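Local coordinates for protein galactokinase (Bifidobacterium longum subsp. infantis ATCC 15697 = JCM 1222 = DSM 20088, PDB 6TEQ) that probably phosphorylates galactose with ATP and here holds a 2-fluorinated galactose in its sugar pocket, at residues S178-E181 against A185-G188; A90-L95 against A113-G118; A249-T254 against Y340-P345; T64-K69 against T146-L151; A166-L171 against A410-E415. All coordinates share one frame; numbering follows the deposited sequence. Where two conformers were deposited one is given.

Contact 1: S178-E181 against A185-G188. With GAF (2-deoxy-2-fluoro-alpha-D-galactopyranose), chain M.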
# COMPACT_ATOMS: atom_id res chain seq x y z
N SER A 178 -2.39 -13.99 4.14
CA SER A 178 -1.08 -14.22 4.72
C SER A 178 -0.77 -13.15 5.78
O SER A 178 -0.38 -13.44 6.92
CB SER A 178 0.01 -14.23 3.68
OG SER A 178 1.21 -14.38 4.36
N GLU A 179 -0.90 -11.91 5.38
CA GLU A 179 -0.52 -10.79 6.26
C GLU A 179 -1.42 -10.85 7.48
O GLU A 179 -0.89 -10.94 8.59
CB GLU A 179 -0.62 -9.47 5.50
CG GLU A 179 -0.14 -8.31 6.35
CD GLU A 179 0.21 -7.07 5.56
OE1 GLU A 179 0.16 -7.15 4.33
OE2 GLU A 179 0.47 -6.03 6.21
N ASN A 180 -2.74 -10.85 7.29
CA ASN A 180 -3.70 -10.78 8.41
C ASN A 180 -3.57 -11.99 9.36
O ASN A 180 -3.51 -11.78 10.60
CB ASN A 180 -5.13 -10.70 7.94
CG ASN A 180 -5.53 -9.30 7.56
OD1 ASN A 180 -5.50 -8.38 8.36
ND2 ASN A 180 -6.08 -9.17 6.40
N GLU A 181 -3.52 -13.19 8.81
CA GLU A 181 -3.74 -14.42 9.58
C GLU A 181 -2.41 -15.10 9.88
O GLU A 181 -2.35 -15.69 10.94
CB GLU A 181 -4.69 -15.38 8.88
CG GLU A 181 -6.07 -14.82 8.63
CD GLU A 181 -7.12 -15.84 8.21
OE1 GLU A 181 -6.98 -17.02 8.55
OE2 GLU A 181 -8.12 -15.43 7.63
N ALA A 185 -0.67 -9.20 11.04
CA ALA A 185 -0.58 -7.76 10.72
C ALA A 185 -1.89 -7.38 10.05
O ALA A 185 -2.14 -7.78 8.93
CB ALA A 185 0.56 -7.48 9.82
N SER A 186 -2.68 -6.58 10.72
CA SER A 186 -4.00 -6.14 10.25
C SER A 186 -3.83 -5.30 8.98
O SER A 186 -3.01 -4.33 8.99
CB SER A 186 -4.67 -5.35 11.30
OG SER A 186 -5.96 -5.03 10.90
N THR A 187 -4.53 -5.65 7.92
CA THR A 187 -4.42 -4.99 6.60
C THR A 187 -5.76 -5.09 5.84
O THR A 187 -6.50 -6.12 5.92
CB THR A 187 -3.28 -5.55 5.76
OG1 THR A 187 -3.18 -4.81 4.54
CG2 THR A 187 -3.51 -7.01 5.45
N GLY A 188 -6.12 -3.97 5.21
CA GLY A 188 -7.20 -3.98 4.24
C GLY A 188 -6.54 -4.45 2.96
O GLY A 188 -5.50 -5.09 3.01
C1 GAF M . -2.43 0.50 5.59
C2 GAF M . -3.19 -0.74 5.17
F2 GAF M . -2.30 -1.72 4.86
C3 GAF M . -4.09 -0.48 3.99
O3 GAF M . -4.96 -1.56 3.82
C4 GAF M . -4.98 0.78 4.23
O4 GAF M . -5.98 0.59 5.22
C5 GAF M . -4.09 1.92 4.60
O5 GAF M . -3.34 1.59 5.74
C6 GAF M . -4.85 3.21 4.88
O6 GAF M . -5.54 3.67 3.72
O1 GAF M . -1.50 0.70 4.54

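Contact 2: A90-L95 against A113-G118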
# COMPACT_ATOMS: atom_id res chain seq x y z
N ALA A 90 10.47 -23.03 7.30
CA ALA A 90 9.19 -23.46 7.90
C ALA A 90 8.73 -24.64 7.07
O ALA A 90 9.35 -24.94 6.01
CB ALA A 90 8.15 -22.35 7.98
N ASP A 91 7.66 -25.25 7.50
CA ASP A 91 7.07 -26.39 6.77
C ASP A 91 5.58 -26.11 6.72
O ASP A 91 4.96 -25.83 7.78
CB ASP A 91 7.44 -27.72 7.44
CG ASP A 91 7.25 -28.91 6.53
OD1 ASP A 91 6.17 -29.02 5.91
OD2 ASP A 91 8.17 -29.71 6.45
N LEU A 92 5.01 -26.21 5.52
CA LEU A 92 3.57 -25.97 5.29
C LEU A 92 2.68 -27.09 5.83
O LEU A 92 1.52 -26.84 6.08
CB LEU A 92 3.37 -25.82 3.79
CG LEU A 92 4.03 -24.59 3.15
CD1 LEU A 92 4.07 -24.71 1.64
CD2 LEU A 92 3.35 -23.31 3.61
N ASP A 93 3.23 -28.31 5.97
CA ASP A 93 2.45 -29.51 6.34
C ASP A 93 1.88 -29.29 7.73
O ASP A 93 2.66 -29.26 8.66
CB ASP A 93 3.34 -30.74 6.16
CG ASP A 93 2.57 -32.03 6.32
OD1 ASP A 93 1.36 -32.01 6.07
OD2 ASP A 93 3.20 -33.02 6.71
N GLY A 94 0.56 -29.06 7.82
CA GLY A 94 -0.14 -28.86 9.12
C GLY A 94 0.17 -27.51 9.74
O GLY A 94 -0.13 -27.33 10.91
N LEU A 95 0.74 -26.59 8.98
CA LEU A 95 1.02 -25.22 9.45
C LEU A 95 -0.29 -24.53 9.78
O LEU A 95 -1.31 -24.68 9.01
CB LEU A 95 1.79 -24.46 8.36
CG LEU A 95 2.25 -23.06 8.73
CD1 LEU A 95 3.27 -23.13 9.84
CD2 LEU A 95 2.82 -22.34 7.54
N ALA A 113 -1.98 -19.81 2.58
CA ALA A 113 -3.31 -19.28 2.20
C ALA A 113 -3.79 -19.95 0.92
O ALA A 113 -4.96 -20.31 0.82
CB ALA A 113 -3.29 -17.77 2.05
N LEU A 114 -2.94 -20.13 -0.07
CA LEU A 114 -3.35 -20.84 -1.31
C LEU A 114 -3.78 -22.28 -0.97
O LEU A 114 -4.79 -22.73 -1.48
CB LEU A 114 -2.22 -20.80 -2.31
CG LEU A 114 -1.90 -19.38 -2.87
CD1 LEU A 114 -0.60 -19.35 -3.68
CD2 LEU A 114 -3.05 -18.89 -3.76
N ARG A 115 -3.03 -22.98 -0.13
CA ARG A 115 -3.37 -24.36 0.22
C ARG A 115 -4.71 -24.32 0.94
O ARG A 115 -5.54 -25.22 0.63
CB ARG A 115 -2.24 -24.96 1.05
CG ARG A 115 -1.03 -25.29 0.18
CD ARG A 115 0.24 -25.36 1.01
NE ARG A 115 0.23 -26.37 2.04
CZ ARG A 115 0.50 -27.65 1.83
NH1 ARG A 115 0.48 -28.48 2.84
NH2 ARG A 115 0.84 -28.09 0.62
N GLN A 116 -4.89 -23.36 1.87
CA GLN A 116 -6.15 -23.23 2.65
C GLN A 116 -7.33 -23.00 1.69
O GLN A 116 -8.45 -23.48 2.00
CB GLN A 116 -6.11 -22.14 3.73
CG GLN A 116 -5.16 -22.39 4.90
CD GLN A 116 -5.65 -23.46 5.85
OE1 GLN A 116 -5.37 -24.64 5.67
NE2 GLN A 116 -6.35 -23.03 6.87
N ALA A 117 -7.10 -22.37 0.55
CA ALA A 117 -8.15 -22.09 -0.47
C ALA A 117 -8.38 -23.30 -1.38
O ALA A 117 -9.23 -23.19 -2.25
CB ALA A 117 -7.73 -20.89 -1.30
N GLY A 118 -7.67 -24.40 -1.14
CA GLY A 118 -7.86 -25.68 -1.86
C GLY A 118 -6.92 -25.83 -3.04
O GLY A 118 -7.09 -26.80 -3.76
O HOH W 1 -0.13 -25.12 4.57
O HOH W 2 0.61 -31.32 3.18
O HOH W 3 -1.15 -28.62 5.51

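Contact 3: A249-T254 against Y340-P345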
# COMPACT_ATOMS: atom_id res chain seq x y z
N ALA A 249 -5.32 -1.32 14.16
CA ALA A 249 -6.39 -2.27 14.54
C ALA A 249 -7.47 -1.52 15.28
O ALA A 249 -8.68 -1.86 15.07
CB ALA A 249 -5.83 -3.40 15.39
N GLN A 250 -7.10 -0.58 16.16
CA GLN A 250 -8.14 0.16 16.92
C GLN A 250 -9.01 0.94 15.91
O GLN A 250 -10.26 0.83 15.99
CB GLN A 250 -7.56 1.08 18.00
CG GLN A 250 -8.64 1.78 18.83
CD GLN A 250 -9.66 0.87 19.48
OE1 GLN A 250 -9.34 0.11 20.41
NE2 GLN A 250 -10.88 0.90 18.95
N ARG A 251 -8.40 1.66 14.97
CA ARG A 251 -9.21 2.46 14.02
C ARG A 251 -10.25 1.55 13.34
O ARG A 251 -11.46 1.94 13.24
CB ARG A 251 -8.35 3.16 12.98
CG ARG A 251 -7.37 4.17 13.56
CD ARG A 251 -8.09 5.35 14.19
NE ARG A 251 -7.12 6.29 14.74
CZ ARG A 251 -6.46 6.10 15.87
NH1 ARG A 251 -6.64 5.01 16.59
NH2 ARG A 251 -5.55 6.97 16.24
N ARG A 252 -9.80 0.37 12.88
CA ARG A 252 -10.71 -0.61 12.27
C ARG A 252 -11.84 -0.98 13.25
O ARG A 252 -12.99 -1.00 12.81
CB ARG A 252 -9.95 -1.84 11.78
CG ARG A 252 -8.99 -1.55 10.64
CD ARG A 252 -8.48 -2.83 9.98
NE ARG A 252 -9.49 -3.63 9.33
CZ ARG A 252 -9.26 -4.76 8.68
NH1 ARG A 252 -8.06 -5.32 8.72
NH2 ARG A 252 -10.24 -5.38 8.07
N ALA A 253 -11.54 -1.24 14.54
CA ALA A 253 -12.55 -1.65 15.52
C ALA A 253 -13.59 -0.55 15.69
O ALA A 253 -14.78 -0.83 15.73
CB ALA A 253 -11.93 -1.96 16.85
N THR A 254 -13.11 0.68 15.71
CA THR A 254 -13.95 1.86 15.90
C THR A 254 -14.92 2.00 14.74
O THR A 254 -16.14 2.17 14.97
CB THR A 254 -13.13 3.12 16.16
OG1 THR A 254 -12.37 2.96 17.36
CG2 THR A 254 -14.09 4.31 16.29
N TYR A 340 -9.20 11.57 12.02
CA TYR A 340 -8.74 10.17 12.14
C TYR A 340 -7.56 10.00 13.10
O TYR A 340 -7.39 8.86 13.66
CB TYR A 340 -8.48 9.53 10.80
CG TYR A 340 -9.04 8.16 10.65
CD1 TYR A 340 -10.44 7.96 10.72
CD2 TYR A 340 -8.23 7.03 10.50
CE1 TYR A 340 -10.99 6.72 10.63
CE2 TYR A 340 -8.81 5.76 10.39
CZ TYR A 340 -10.19 5.61 10.42
OH TYR A 340 -10.75 4.37 10.33
N GLU A 341 -6.85 11.09 13.41
CA GLU A 341 -5.79 11.09 14.47
C GLU A 341 -4.78 9.99 14.14
O GLU A 341 -4.42 9.20 15.04
CB GLU A 341 -6.40 11.02 15.86
CG GLU A 341 -7.21 12.24 16.19
CD GLU A 341 -7.64 12.15 17.64
OE1 GLU A 341 -8.67 11.47 17.90
OE2 GLU A 341 -6.84 12.60 18.50
N VAL A 342 -4.29 9.96 12.88
CA VAL A 342 -3.25 8.96 12.49
C VAL A 342 -1.97 9.65 12.02
O VAL A 342 -1.15 9.00 11.42
CB VAL A 342 -3.76 7.93 11.46
CG1 VAL A 342 -4.93 7.15 11.99
CG2 VAL A 342 -4.09 8.61 10.13
N THR A 343 -1.81 10.93 12.27
CA THR A 343 -0.57 11.61 11.91
C THR A 343 0.32 11.75 13.15
O THR A 343 -0.10 11.45 14.30
CB THR A 343 -0.83 12.96 11.25
OG1 THR A 343 -1.33 13.90 12.21
CG2 THR A 343 -1.74 12.84 10.03
N VAL A 344 1.54 12.15 12.90
CA VAL A 344 2.60 12.37 13.91
C VAL A 344 3.29 13.63 13.47
O VAL A 344 3.16 14.05 12.30
CB VAL A 344 3.56 11.17 14.03
CG1 VAL A 344 2.83 9.92 14.47
CG2 VAL A 344 4.33 10.92 12.73
N PRO A 345 4.09 14.25 14.36
CA PRO A 345 4.68 15.54 14.01
C PRO A 345 5.50 15.50 12.73
O PRO A 345 5.46 16.49 12.01
CB PRO A 345 5.54 15.87 15.23
CG PRO A 345 4.71 15.26 16.34
CD PRO A 345 4.23 13.92 15.79

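Contact 4: T64-K69 against T146-L151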
# COMPACT_ATOMS: atom_id res chain seq x y z
N THR A 64 9.82 -5.20 -5.12
CA THR A 64 10.44 -6.36 -4.45
C THR A 64 10.57 -7.43 -5.53
O THR A 64 9.52 -7.82 -6.12
CB THR A 64 9.61 -6.83 -3.28
OG1 THR A 64 9.68 -5.76 -2.35
CG2 THR A 64 10.04 -8.13 -2.63
N PHE A 65 11.76 -7.99 -5.68
CA PHE A 65 12.09 -9.04 -6.63
C PHE A 65 12.28 -10.34 -5.90
O PHE A 65 12.92 -10.38 -4.83
CB PHE A 65 13.37 -8.73 -7.40
CG PHE A 65 13.19 -7.56 -8.33
CD1 PHE A 65 13.29 -6.28 -7.85
CD2 PHE A 65 13.12 -7.74 -9.70
CE1 PHE A 65 13.09 -5.22 -8.70
CE2 PHE A 65 12.87 -6.68 -10.55
CZ PHE A 65 12.91 -5.41 -10.04
N ILE A 66 11.56 -11.35 -6.36
CA ILE A 66 11.61 -12.69 -5.73
C ILE A 66 12.18 -13.64 -6.76
O ILE A 66 11.56 -13.85 -7.83
CB ILE A 66 10.28 -13.21 -5.23
CG1 ILE A 66 10.39 -14.51 -4.40
CG2 ILE A 66 9.21 -13.25 -6.31
CD1 ILE A 66 9.06 -15.06 -3.98
N ALA A 67 13.29 -14.26 -6.42
CA ALA A 67 13.80 -15.44 -7.18
C ALA A 67 13.21 -16.67 -6.48
O ALA A 67 13.36 -16.79 -5.25
CB ALA A 67 15.31 -15.42 -7.22
N LEU A 68 12.48 -17.52 -7.18
CA LEU A 68 11.80 -18.66 -6.55
C LEU A 68 11.99 -19.95 -7.32
O LEU A 68 12.07 -19.92 -8.57
CB LEU A 68 10.32 -18.29 -6.40
CG LEU A 68 9.43 -19.33 -5.68
CD1 LEU A 68 8.35 -18.65 -4.87
CD2 LEU A 68 8.83 -20.32 -6.67
N LYS A 69 12.00 -21.05 -6.59
CA LYS A 69 11.95 -22.41 -7.20
C LYS A 69 11.03 -23.23 -6.33
O LYS A 69 11.16 -23.23 -5.11
CB LYS A 69 13.33 -23.05 -7.30
CG LYS A 69 13.33 -24.37 -8.03
CD LYS A 69 14.72 -24.90 -8.20
CE LYS A 69 14.72 -26.18 -8.99
NZ LYS A 69 16.03 -26.80 -8.89
N THR A 146 4.34 -10.05 -0.34
CA THR A 146 3.27 -11.08 -0.42
C THR A 146 2.79 -11.21 -1.85
O THR A 146 2.52 -12.34 -2.27
CB THR A 146 2.11 -10.83 0.56
OG1 THR A 146 1.54 -9.53 0.25
CG2 THR A 146 2.53 -10.95 2.00
N CYS A 147 2.64 -10.14 -2.60
CA CYS A 147 2.12 -10.20 -3.97
C CYS A 147 3.15 -10.78 -4.95
O CYS A 147 2.75 -11.58 -5.84
CB CYS A 147 1.60 -8.82 -4.41
SG CYS A 147 0.12 -8.37 -3.48
N SER A 148 4.43 -10.47 -4.74
CA SER A 148 5.48 -11.07 -5.64
C SER A 148 5.49 -12.58 -5.39
O SER A 148 5.55 -13.32 -6.34
CB SER A 148 6.84 -10.51 -5.41
OG SER A 148 7.30 -10.65 -4.08
N THR A 149 5.34 -13.00 -4.14
CA THR A 149 5.35 -14.45 -3.79
C THR A 149 4.10 -15.10 -4.39
O THR A 149 4.22 -16.18 -4.93
CB THR A 149 5.38 -14.65 -2.29
OG1 THR A 149 6.49 -13.99 -1.69
CG2 THR A 149 5.46 -16.11 -1.91
N ALA A 150 2.95 -14.46 -4.29
CA ALA A 150 1.66 -15.03 -4.77
C ALA A 150 1.76 -15.18 -6.27
O ALA A 150 1.37 -16.21 -6.81
CB ALA A 150 0.49 -14.13 -4.39
N LEU A 151 2.35 -14.20 -6.98
CA LEU A 151 2.44 -14.31 -8.45
C LEU A 151 3.42 -15.43 -8.81
O LEU A 151 3.13 -16.21 -9.75
CB LEU A 151 2.89 -12.98 -9.04
CG LEU A 151 2.66 -12.84 -10.53
CD1 LEU A 151 1.18 -12.78 -10.92
CD2 LEU A 151 3.41 -11.65 -11.04

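Contact 5: A166-L171 against A410-E415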
# COMPACT_ATOMS: atom_id res chain seq x y z
N ALA A 166 -8.82 -10.25 -13.23
CA ALA A 166 -9.81 -10.89 -12.33
C ALA A 166 -9.16 -12.08 -11.62
O ALA A 166 -9.41 -12.26 -10.42
CB ALA A 166 -11.01 -11.30 -13.13
N GLY A 167 -8.34 -12.86 -12.32
CA GLY A 167 -7.62 -13.98 -11.71
C GLY A 167 -6.72 -13.48 -10.57
O GLY A 167 -6.64 -14.09 -9.51
N ARG A 168 -6.09 -12.34 -10.79
CA ARG A 168 -5.14 -11.86 -9.77
C ARG A 168 -5.87 -11.57 -8.45
O ARG A 168 -5.20 -11.60 -7.41
CB ARG A 168 -4.34 -10.66 -10.26
CG ARG A 168 -3.26 -11.08 -11.21
CD ARG A 168 -2.45 -9.86 -11.57
NE ARG A 168 -1.34 -10.24 -12.39
CZ ARG A 168 -0.25 -9.53 -12.56
NH1 ARG A 168 -0.16 -8.30 -12.09
NH2 ARG A 168 0.69 -9.98 -13.36
N VAL A 169 -7.20 -11.35 -8.45
CA VAL A 169 -7.90 -11.14 -7.17
C VAL A 169 -7.76 -12.37 -6.25
O VAL A 169 -7.71 -12.23 -5.03
CB VAL A 169 -9.35 -10.70 -7.45
CG1 VAL A 169 -10.16 -10.72 -6.17
CG2 VAL A 169 -9.34 -9.32 -8.14
N THR A 170 -7.76 -13.57 -6.82
CA THR A 170 -7.52 -14.77 -6.00
C THR A 170 -6.17 -14.66 -5.28
O THR A 170 -6.05 -14.99 -4.10
CB THR A 170 -7.64 -16.01 -6.88
OG1 THR A 170 -9.04 -16.10 -7.26
CG2 THR A 170 -7.20 -17.26 -6.16
N LEU A 171 -5.14 -14.22 -6.00
CA LEU A 171 -3.76 -14.10 -5.46
C LEU A 171 -3.67 -12.95 -4.47
O LEU A 171 -3.07 -13.13 -3.43
CB LEU A 171 -2.82 -13.89 -6.62
CG LEU A 171 -2.83 -15.00 -7.66
CD1 LEU A 171 -1.85 -14.74 -8.74
CD2 LEU A 171 -2.66 -16.37 -7.09
N ALA A 410 3.98 0.09 -13.49
CA ALA A 410 3.33 -1.20 -13.77
C ALA A 410 3.17 -2.03 -12.51
O ALA A 410 3.90 -1.85 -11.48
CB ALA A 410 4.17 -1.92 -14.81
N SER A 411 2.19 -2.92 -12.58
CA SER A 411 1.88 -3.84 -11.48
C SER A 411 2.91 -4.99 -11.47
O SER A 411 3.88 -5.01 -12.27
CB SER A 411 0.47 -4.38 -11.62
OG SER A 411 0.41 -5.23 -12.78
N ALA A 412 2.67 -5.96 -10.63
CA ALA A 412 3.50 -7.17 -10.47
C ALA A 412 3.63 -7.87 -11.83
O ALA A 412 2.68 -7.89 -12.62
CB ALA A 412 2.93 -8.06 -9.43
N SER A 413 4.73 -8.54 -12.03
CA SER A 413 4.96 -9.26 -13.30
C SER A 413 6.05 -10.29 -13.11
O SER A 413 6.88 -10.17 -12.15
CB SER A 413 5.30 -8.34 -14.42
OG SER A 413 6.54 -7.72 -14.23
N ARG A 414 6.09 -11.23 -14.02
CA ARG A 414 7.28 -12.07 -14.17
C ARG A 414 8.37 -11.22 -14.81
O ARG A 414 8.10 -10.44 -15.74
CB ARG A 414 7.08 -13.32 -15.04
CG ARG A 414 8.30 -14.23 -14.95
CD ARG A 414 7.87 -15.59 -15.40
NE ARG A 414 7.75 -15.58 -16.84
CZ ARG A 414 7.04 -16.49 -17.55
NH1 ARG A 414 6.32 -17.42 -16.96
NH2 ARG A 414 7.01 -16.44 -18.86
N GLU A 415 9.56 -11.30 -14.26
CA GLU A 415 10.75 -10.52 -14.67
C GLU A 415 11.70 -11.40 -15.49
O GLU A 415 12.24 -10.87 -16.41
CB GLU A 415 11.42 -9.93 -13.43
CG GLU A 415 10.59 -8.93 -12.63
CD GLU A 415 10.56 -7.52 -13.17
OE1 GLU A 415 11.39 -7.22 -14.02
OE2 GLU A 415 9.72 -6.70 -12.73

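Contact 1: S178-E181 against A185-G188
Two first torsions set the meeting of helix residues Glu179 and Asn180 with Thr187. In Asn180, CG lies beside the backbone N (chi1 -82°), which lets the amide face the Thr187 backbone and use both of its ends. Asn180 OD1 accepts from Thr187 N at 2.9 Å, and Asn180 ND2 donates to Thr187 O at 3.1 Å, with the acceptor close to the amide plane. The pair fixes the rotation of the amide and ties it to the Thr187 backbone. Glu179, in the conformer described, has CG anti to its backbone N (chi1 -176°), runs out extended and crosses Thr187 at about a right angle; Glu179 CG rests 3.6 Å from Ala185 CB. In the backbone, Ala185 N bonds to Glu179 O at 3.0 Å. Glu179 is a magnesium ligand of this protein, although the metal is absent here. Thr187 OG1 donates to Gly188 O. Thr187 OG1 also comes 3.2 Å from GAF F2, while Gly188 N gives a weak bond to the sugar's O3. The turn thus links the C-terminal end of helix 165-183 to the sugar pocket, with Tyr106 of helix 105-116 against Glu179 and Ala185, and Arg252 of helix 247-262 against Asn180.

Contact 2: A90-L95 against A113-G118
Arg115 reaches from the last turn of helix 105-116 toward Leu92, which follows strand 86-91, and its side chain illustrates how an arginine can join two elements mainly through water. From CB, which points at the other segment, the chain passes through CG and bends at chi3 (61°), bringing the outer half across Leu92. Arg115 CD then meets the branch methyl Leu92 CD1 at 3.9 Å. One atom further, Arg115 NE lies 3.6 Å from Leu92 CB, which sits over one face of the guanidinium, and Arg115 CZ follows at 3.9 Å from the same Leu92 CB. At the edge of that plane NE also gives its hydrogen to water 1, at 2.8 Å, and the same water donates to Leu92 O. The tip divides its work. Arg115 NH1 donates to water 2, which donates onward to Asp93 OD1, and to water 3, which accepts from Gly94 N at 2.9 Å. Arg115 NH2 turns to the carbonyl oxygen of Val122, outside both segments.

The receiving side is itself well braced. Asp91 OD1 accepts from Asp93 N at 3.0 Å in an Asx turn, and Leu95 N bonds to Leu92 O, closing a type II turn with Gly94 at positive phi. Asp93 OD1 and Arg115 NH1 remain 4.9 Å apart, so their opposite charges probably attract across solvent without direct contact. The chemistry is therefore that of a hydrated joint: Leu92 CB lying over one guanidinium face, and three waters linking the arginine to the turn, two accepting from it and donating on, the third accepting from both sides.

Contact 3: A249-T254 against Y340-P345
Arg251 carries the approach of helix 247-262 to Tyr340. Gln250, one step earlier, reaches forward one turn in one of its two conformers, with Gln250 NE2 donating to Thr254 OG1 at 3.0 Å. Arg251 follows, bent at chi2 (-66°). Its chain slides past the Tyr340 side chain in the opposite direction: Arg251 CB lies 3.7 Å from Tyr340 CE2, and Arg251 CD stands over one face of the ring, 4.2 Å from its centroid, as a CH-pi contact. Beyond this the guanidinium is held at its edge. Arg251 NE donates to Tyr340 O at 2.8 Å, approaching almost in line with the carbonyl bond, and Arg251 NH2 donates to Glu341 O, also at 2.8 Å, from above that carbonyl's plane. Val342 CG1 adds an apolar neighbour 3.6 Å from Arg251 NE. Next in sequence, Arg252 turns elsewhere, to Ser186 OG.

The carboxylate of Glu341 is engaged by Arg299 in a salt bridge, and Tyr340 OH bonds to Tyr50 OH while its ring meets that of His47, a galactose-binding residue. Here, then, a buried arginine gives two of its N-H groups to successive backbone carbonyls. Their dipoles probably help to stabilise its charge, and the bonds join helix 247-262 to the loop after helix 322-338, beside the sugar site.

Contact 4: T64-K69 against T146-L151
Ser148 and Ile66 dominate this helix-on-strand contact, with Thr149 as the third partner. Ile66 points from strand 54-70 at helix 141-156 and divides its branches between two helix residues. Its CG2 methyl lies 3.7 Å from Ser148 CB and equally near Ser148 O. The other branch, with CG1 anti to the backbone N (chi1 -172°), runs out extended, so that Ile66 CD1 reaches 3.6 Å from Thr149 OG1, and the Ile66 side chain crosses that of Thr149 at about a right angle. Ser148 also meets the strand two residues earlier, Ser148 OG lying 4.0 Å from Thr64 CG2.

The hydroxyls on the helix are turned inward to their own backbone: Ser148 OG bonds to the carbonyls of Ala144 and Met145, and Thr149 OG1 bonds to Met145 O. Paired within the helix, they can border carbon in a buried interface. The axes of segments 64-69 and 146-151 approach to 8.2 Å, inclined by 35°, consistent with small residues on the helix. Phe129 of strand 125-131 packs beside Ile66 and Thr149. A helix laid over a sheet in this way belongs to the S5-like N-terminal domain of GHMP kinases. At its N-terminal end lie Ser140, Ser141 and Ser142, which bind ADP in this protein, though no nucleotide is present here.

Contact 5: A166-L171 against A410-E415
An end-on arginine grip on a single carbonyl, Arg168 on Ala412, ties helix 165-183 of the GHMP kinase N-terminal region to the residues leading into the final strand, 413-417. Arg168 leaves the helix pointing at the other segment and stays extended from CG to NE (chi2 -176°), a posture that carries its guanidinium to Ala412, whose CA is 9.9 Å from the CA of Arg168. Arg168 NH1 donates to Ala412 O at 2.9 Å and Arg168 NH2 to the same oxygen at 3.0 Å. That oxygen lies at the edge of the guanidinium, near its plane, whereas both nitrogens come to it from one face of the carbonyl plane. Two donors on one acceptor fix the turn of the guanidinium, though neither N-H bond is straight (145° and 142°).

Two of its nitrogens have further partners outside the segments. Arg168 NE bonds to Gly162 O, and Arg168 NH1 has a second acceptor in Met196 O, so one side chain collects three separate backbone oxygens. Alongside, Ala412 CB lies 4.1 Å from Arg168 NH1. Leu151 of helix 141-156 packs against both Arg168 and Ala412. Segment 410-415 is also held to strand 33-42 by backbone bonds between Ser413 and Ala36 and between Glu415 and Val34, and Ala412 bonds to Ser195 of helix 190-197.

How the contacts relate
The five contacts fall into two touching groups, contacts 2, 4 and 5 on one hand and contacts 1 and 3 on the other, with helix 165-183 common to contacts 1 and 5. Contacts 4 and 5 are the closest pair, with centres 11 Å apart, and they touch where Leu151 CD2 lies 3.5 Å from Ser413 N. Contact 5 also meets contact 2 through Leu114 CD2 and Leu171 CD2, at 4.2 Å. Contact 1 lies on the sugar itself and is joined to contact 3 by Ser186 OG and Arg252 NH1, 3.0 Å apart and probably hydrogen-bonded. Contact 3 approaches the sugar from another element, the side chain of Tyr340 being about 7 Å from it, and lies across the chain's centre from contacts 4 and 5.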